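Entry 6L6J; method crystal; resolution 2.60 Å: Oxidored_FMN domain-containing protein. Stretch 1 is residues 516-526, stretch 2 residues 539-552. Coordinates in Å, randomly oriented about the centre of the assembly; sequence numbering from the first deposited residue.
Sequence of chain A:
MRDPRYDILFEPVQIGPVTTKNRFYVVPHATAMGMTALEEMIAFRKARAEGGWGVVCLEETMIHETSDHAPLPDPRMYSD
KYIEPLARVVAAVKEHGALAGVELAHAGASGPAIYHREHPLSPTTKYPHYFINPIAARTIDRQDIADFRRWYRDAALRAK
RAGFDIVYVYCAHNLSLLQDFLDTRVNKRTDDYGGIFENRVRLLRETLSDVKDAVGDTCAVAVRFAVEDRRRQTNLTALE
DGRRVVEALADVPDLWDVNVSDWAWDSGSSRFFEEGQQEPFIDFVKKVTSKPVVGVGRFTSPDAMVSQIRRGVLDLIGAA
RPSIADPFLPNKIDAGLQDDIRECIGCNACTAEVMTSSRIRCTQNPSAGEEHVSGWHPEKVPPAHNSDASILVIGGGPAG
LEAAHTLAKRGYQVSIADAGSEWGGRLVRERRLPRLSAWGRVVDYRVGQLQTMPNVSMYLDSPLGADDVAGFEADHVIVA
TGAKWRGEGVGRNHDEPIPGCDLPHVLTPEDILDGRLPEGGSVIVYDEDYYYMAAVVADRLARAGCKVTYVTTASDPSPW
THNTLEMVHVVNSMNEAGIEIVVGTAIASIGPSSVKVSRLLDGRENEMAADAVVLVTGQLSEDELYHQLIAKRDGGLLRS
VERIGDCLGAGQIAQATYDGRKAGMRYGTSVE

Stretch 1 (516-526) RLPEGGSVIVY
Stretch 2 539-552: DRLARAGCKVTYVT

A strand, a helix and a second strand lying beside the first form one of the commonest units of α/β proteins, and residues 516-526 and 539-552 show how its parts interlock. Strand 522-526 runs parallel to strand 547-552, their axes 4.8 Å apart at closest approach and inclined by 23°. The register pairs Ser-522 with Lys-547, Val-523 with Val-548, Ile-524 with Thr-549, Val-525 with Tyr-550 and Tyr-526 with Val-551, at CA-CA separations of 4.7 to 5.1 Å. Phi/psi values are extended throughout, from -150/133 at Val-523 to -79/112 at Lys-547.

As is usual for parallel strands, Lys-547, Val-523, Thr-549 and Val-525 each bond to the two residues flanking their partner. Lys-547 N donates to Gly-521 O (3.0 Å), and Val-523 N to Lys-547 O (2.9 Å). The ladder continues from Thr-549 N to Val-523 O (3.0 Å), Val-525 N to Thr-549 O (3.1 Å) and Val-551 N to Val-525 O (2.9 Å). Between these rungs, CA-H groups approach the same carbonyls, as where Ser-522 CA lies 3.3 Å from Lys-547 O.

A glycine with positive phi lies just ahead of each strand. At Gly-521 (66/-163) the positive phi favours glycine, while Gly-545, at 105/1, ends the helical run in a Schellman motif: Cys-546 N bonds to Leu-541 O (3.1 Å) and Gly-545 N to Ala-542 O (2.9 Å). A CB at Gly-545 would jam against the preceding carbonyl, which calls for glycine. Arg-543, within this turn, reaches back about one turn to form a salt bridge from NE to Asp-539 OD1 (2.6 Å).

Side chains alternate across the sheet. On the face bearing Val-523, Val-525, Val-548 and Tyr-550, the helix supplies Leu-541 (m, chi2 t), whose CD1 lies 3.7 Å from Val-525 CG2 and 4.0 Å from Val-523 CG2. Val-523 (p) also sets CG1 3.6 Å from Cys-546 CB, and Val-525 (t) brings CG2 to 3.9 Å from CG1 of Val-548 (t). The branched chains of Leu-541, Val-523, Val-525 and Val-548 pack together between sheet and helix through apolar contacts.

The loop before the first strand extends this apolar patch. Pro-518 CD meets Leu-541 CD2 at 3.7 Å; Leu-517 (m, chi2 p) places CD2 3.7 Å from Ala-544 CB and over one face of the Arg-540 guanidinium, 3.8 Å from NH1.

On the opposite face, Ile-524 (m, chi2 t) sets CG2 3.9 Å from CG2 of Val-551 (t), and Tyr-526 (t, chi2 50°) rests CD1 3.9 Å from Val-551 CG1. Lys-547 (t) starts on this face, but its end leads away.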

# COMPACT_ATOMS: atom_id res chain seq x y z
N ARG A 516 19.97 13.56 18.94
CA ARG A 516 21.36 14.02 19.16
C ARG A 516 21.94 14.47 17.82
O ARG A 516 22.62 13.67 17.15
CB ARG A 516 22.20 12.91 19.81
CG ARG A 516 21.91 12.69 21.29
CD ARG A 516 23.04 11.96 22.00
NE ARG A 516 23.38 10.73 21.28
CZ ARG A 516 22.80 9.55 21.45
NH1 ARG A 516 21.84 9.39 22.36
NH2 ARG A 516 23.18 8.52 20.71
N LEU A 517 21.66 15.72 17.44
CA LEU A 517 21.87 16.24 16.06
C LEU A 517 23.15 17.06 16.02
O LEU A 517 23.51 17.67 17.02
CB LEU A 517 20.68 17.12 15.67
CG LEU A 517 19.48 16.37 15.11
CD1 LEU A 517 18.96 15.34 16.10
CD2 LEU A 517 18.39 17.37 14.75
N PRO A 518 23.81 17.13 14.84
CA PRO A 518 24.93 18.05 14.64
C PRO A 518 24.33 19.46 14.69
O PRO A 518 23.25 19.63 14.17
CB PRO A 518 25.53 17.71 13.26
CG PRO A 518 24.54 16.77 12.60
CD PRO A 518 23.49 16.38 13.62
N GLU A 519 25.04 20.39 15.35
CA GLU A 519 24.52 21.73 15.73
C GLU A 519 24.08 22.45 14.45
O GLU A 519 22.94 22.94 14.38
CB GLU A 519 25.58 22.56 16.47
CG GLU A 519 25.03 23.33 17.66
CD GLU A 519 25.03 22.54 18.96
OE1 GLU A 519 26.13 22.09 19.38
OE2 GLU A 519 23.93 22.35 19.55
N GLY A 520 24.97 22.48 13.46
CA GLY A 520 24.64 23.03 12.14
C GLY A 520 25.59 22.50 11.11
O GLY A 520 25.89 21.28 11.13
N GLY A 521 26.04 23.38 10.22
CA GLY A 521 27.02 23.07 9.17
C GLY A 521 26.47 22.09 8.15
O GLY A 521 25.22 21.93 8.08
N SER A 522 27.37 21.49 7.38
CA SER A 522 27.07 20.54 6.29
C SER A 522 26.99 19.14 6.91
O SER A 522 27.60 18.92 7.96
CB SER A 522 28.10 20.62 5.21
OG SER A 522 29.38 20.32 5.74
N VAL A 523 26.21 18.24 6.30
CA VAL A 523 26.12 16.82 6.72
C VAL A 523 25.80 15.97 5.48
O VAL A 523 24.91 16.37 4.67
CB VAL A 523 25.11 16.61 7.86
CG1 VAL A 523 23.79 17.30 7.59
CG2 VAL A 523 24.88 15.14 8.16
N ILE A 524 26.56 14.88 5.33
CA ILE A 524 26.33 13.82 4.31
C ILE A 524 25.56 12.67 4.96
O ILE A 524 26.03 12.13 6.00
CB ILE A 524 27.65 13.33 3.69
CG1 ILE A 524 28.15 14.32 2.64
CG2 ILE A 524 27.47 11.93 3.13
CD1 ILE A 524 29.55 14.04 2.14
N VAL A 525 24.41 12.33 4.37
CA VAL A 525 23.62 11.12 4.75
C VAL A 525 23.88 10.11 3.64
O VAL A 525 23.60 10.45 2.49
CB VAL A 525 22.12 11.39 4.93
CG1 VAL A 525 21.39 10.20 5.49
CG2 VAL A 525 21.88 12.60 5.82
N TYR A 526 24.48 8.98 4.00
CA TYR A 526 24.88 7.90 3.06
C TYR A 526 23.85 6.78 3.19
O TYR A 526 23.68 6.25 4.32
CB TYR A 526 26.31 7.45 3.36
CG TYR A 526 26.91 6.49 2.37
CD1 TYR A 526 26.88 6.73 1.00
CD2 TYR A 526 27.59 5.36 2.81
CE1 TYR A 526 27.47 5.86 0.11
CE2 TYR A 526 28.20 4.49 1.93
CZ TYR A 526 28.13 4.73 0.57
OH TYR A 526 28.72 3.85 -0.28
N ASP A 539 15.63 14.87 6.00
CA ASP A 539 14.51 15.81 6.24
C ASP A 539 14.68 16.40 7.64
O ASP A 539 14.70 17.62 7.76
CB ASP A 539 13.16 15.12 6.08
CG ASP A 539 12.04 16.08 5.72
OD1 ASP A 539 11.92 17.12 6.40
OD2 ASP A 539 11.34 15.81 4.74
N ARG A 540 14.79 15.54 8.65
CA ARG A 540 14.99 15.93 10.07
C ARG A 540 16.14 16.94 10.16
O ARG A 540 15.99 17.94 10.88
CB ARG A 540 15.29 14.69 10.91
CG ARG A 540 15.54 14.97 12.38
CD ARG A 540 14.25 15.24 13.10
NE ARG A 540 14.50 15.41 14.53
CZ ARG A 540 14.67 16.58 15.15
NH1 ARG A 540 14.60 17.73 14.48
NH2 ARG A 540 14.89 16.57 16.46
N LEU A 541 17.24 16.67 9.44
CA LEU A 541 18.51 17.42 9.54
C LEU A 541 18.40 18.76 8.81
O LEU A 541 18.93 19.77 9.33
CB LEU A 541 19.63 16.59 8.94
CG LEU A 541 20.13 15.41 9.76
CD1 LEU A 541 20.97 14.50 8.88
CD2 LEU A 541 20.93 15.87 10.97
N ALA A 542 17.79 18.78 7.63
CA ALA A 542 17.60 20.04 6.88
C ALA A 542 16.74 20.98 7.75
O ALA A 542 17.11 22.18 7.92
CB ALA A 542 17.02 19.78 5.51
N ARG A 543 15.69 20.44 8.37
CA ARG A 543 14.75 21.19 9.24
C ARG A 543 15.40 21.66 10.53
O ARG A 543 14.79 22.45 11.20
CB ARG A 543 13.56 20.31 9.65
CG ARG A 543 12.60 19.99 8.52
CD ARG A 543 11.40 19.31 9.13
NE ARG A 543 10.67 18.48 8.18
CZ ARG A 543 9.44 18.03 8.36
NH1 ARG A 543 8.80 18.33 9.47
NH2 ARG A 543 8.88 17.28 7.43
N ALA A 544 16.54 21.10 10.93
CA ALA A 544 17.30 21.56 12.11
C ALA A 544 18.21 22.73 11.72
O ALA A 544 18.75 23.38 12.65
CB ALA A 544 18.09 20.41 12.70
N GLY A 545 18.37 23.00 10.42
CA GLY A 545 19.20 24.08 9.87
C GLY A 545 20.50 23.59 9.27
O GLY A 545 21.29 24.45 8.80
N CYS A 546 20.76 22.27 9.26
CA CYS A 546 21.94 21.68 8.55
C CYS A 546 21.72 21.76 7.04
O CYS A 546 20.58 21.59 6.60
CB CYS A 546 22.21 20.23 8.91
SG CYS A 546 22.26 19.90 10.68
N LYS A 547 22.78 22.03 6.28
CA LYS A 547 22.84 21.81 4.82
C LYS A 547 23.09 20.32 4.60
O LYS A 547 24.18 19.85 4.96
CB LYS A 547 23.91 22.70 4.18
CG LYS A 547 24.30 22.33 2.74
CD LYS A 547 23.27 22.70 1.69
CE LYS A 547 23.41 21.87 0.42
NZ LYS A 547 22.57 22.40 -0.69
N VAL A 548 22.09 19.60 4.06
CA VAL A 548 22.15 18.13 3.82
C VAL A 548 22.49 17.84 2.35
O VAL A 548 21.85 18.44 1.47
CB VAL A 548 20.83 17.43 4.23
CG1 VAL A 548 20.92 15.92 4.03
CG2 VAL A 548 20.47 17.74 5.67
N THR A 549 23.42 16.90 2.13
CA THR A 549 23.57 16.17 0.85
C THR A 549 23.16 14.70 1.06
O THR A 549 23.79 14.01 1.89
CB THR A 549 25.00 16.28 0.29
OG1 THR A 549 25.27 17.63 -0.06
CG2 THR A 549 25.24 15.45 -0.94
N TYR A 550 22.18 14.22 0.31
CA TYR A 550 21.77 12.79 0.31
C TYR A 550 22.60 12.07 -0.76
O TYR A 550 22.54 12.50 -1.94
CB TYR A 550 20.27 12.63 0.03
CG TYR A 550 19.85 11.22 -0.28
CD1 TYR A 550 19.87 10.72 -1.58
CD2 TYR A 550 19.47 10.36 0.74
CE1 TYR A 550 19.49 9.42 -1.85
CE2 TYR A 550 19.09 9.05 0.47
CZ TYR A 550 19.11 8.58 -0.82
OH TYR A 550 18.76 7.29 -1.07
N VAL A 551 23.32 11.02 -0.36
CA VAL A 551 24.31 10.28 -1.21
C VAL A 551 23.93 8.80 -1.21
O VAL A 551 23.85 8.25 -0.08
CB VAL A 551 25.75 10.46 -0.68
CG1 VAL A 551 26.77 9.71 -1.53
CG2 VAL A 551 26.15 11.92 -0.55
N THR A 552 23.69 8.19 -2.38
CA THR A 552 23.47 6.73 -2.48
C THR A 552 24.32 6.09 -3.59
O THR A 552 24.68 6.78 -4.57
CB THR A 552 21.99 6.38 -2.69
OG1 THR A 552 21.96 4.94 -2.64
CG2 THR A 552 21.40 6.90 -3.99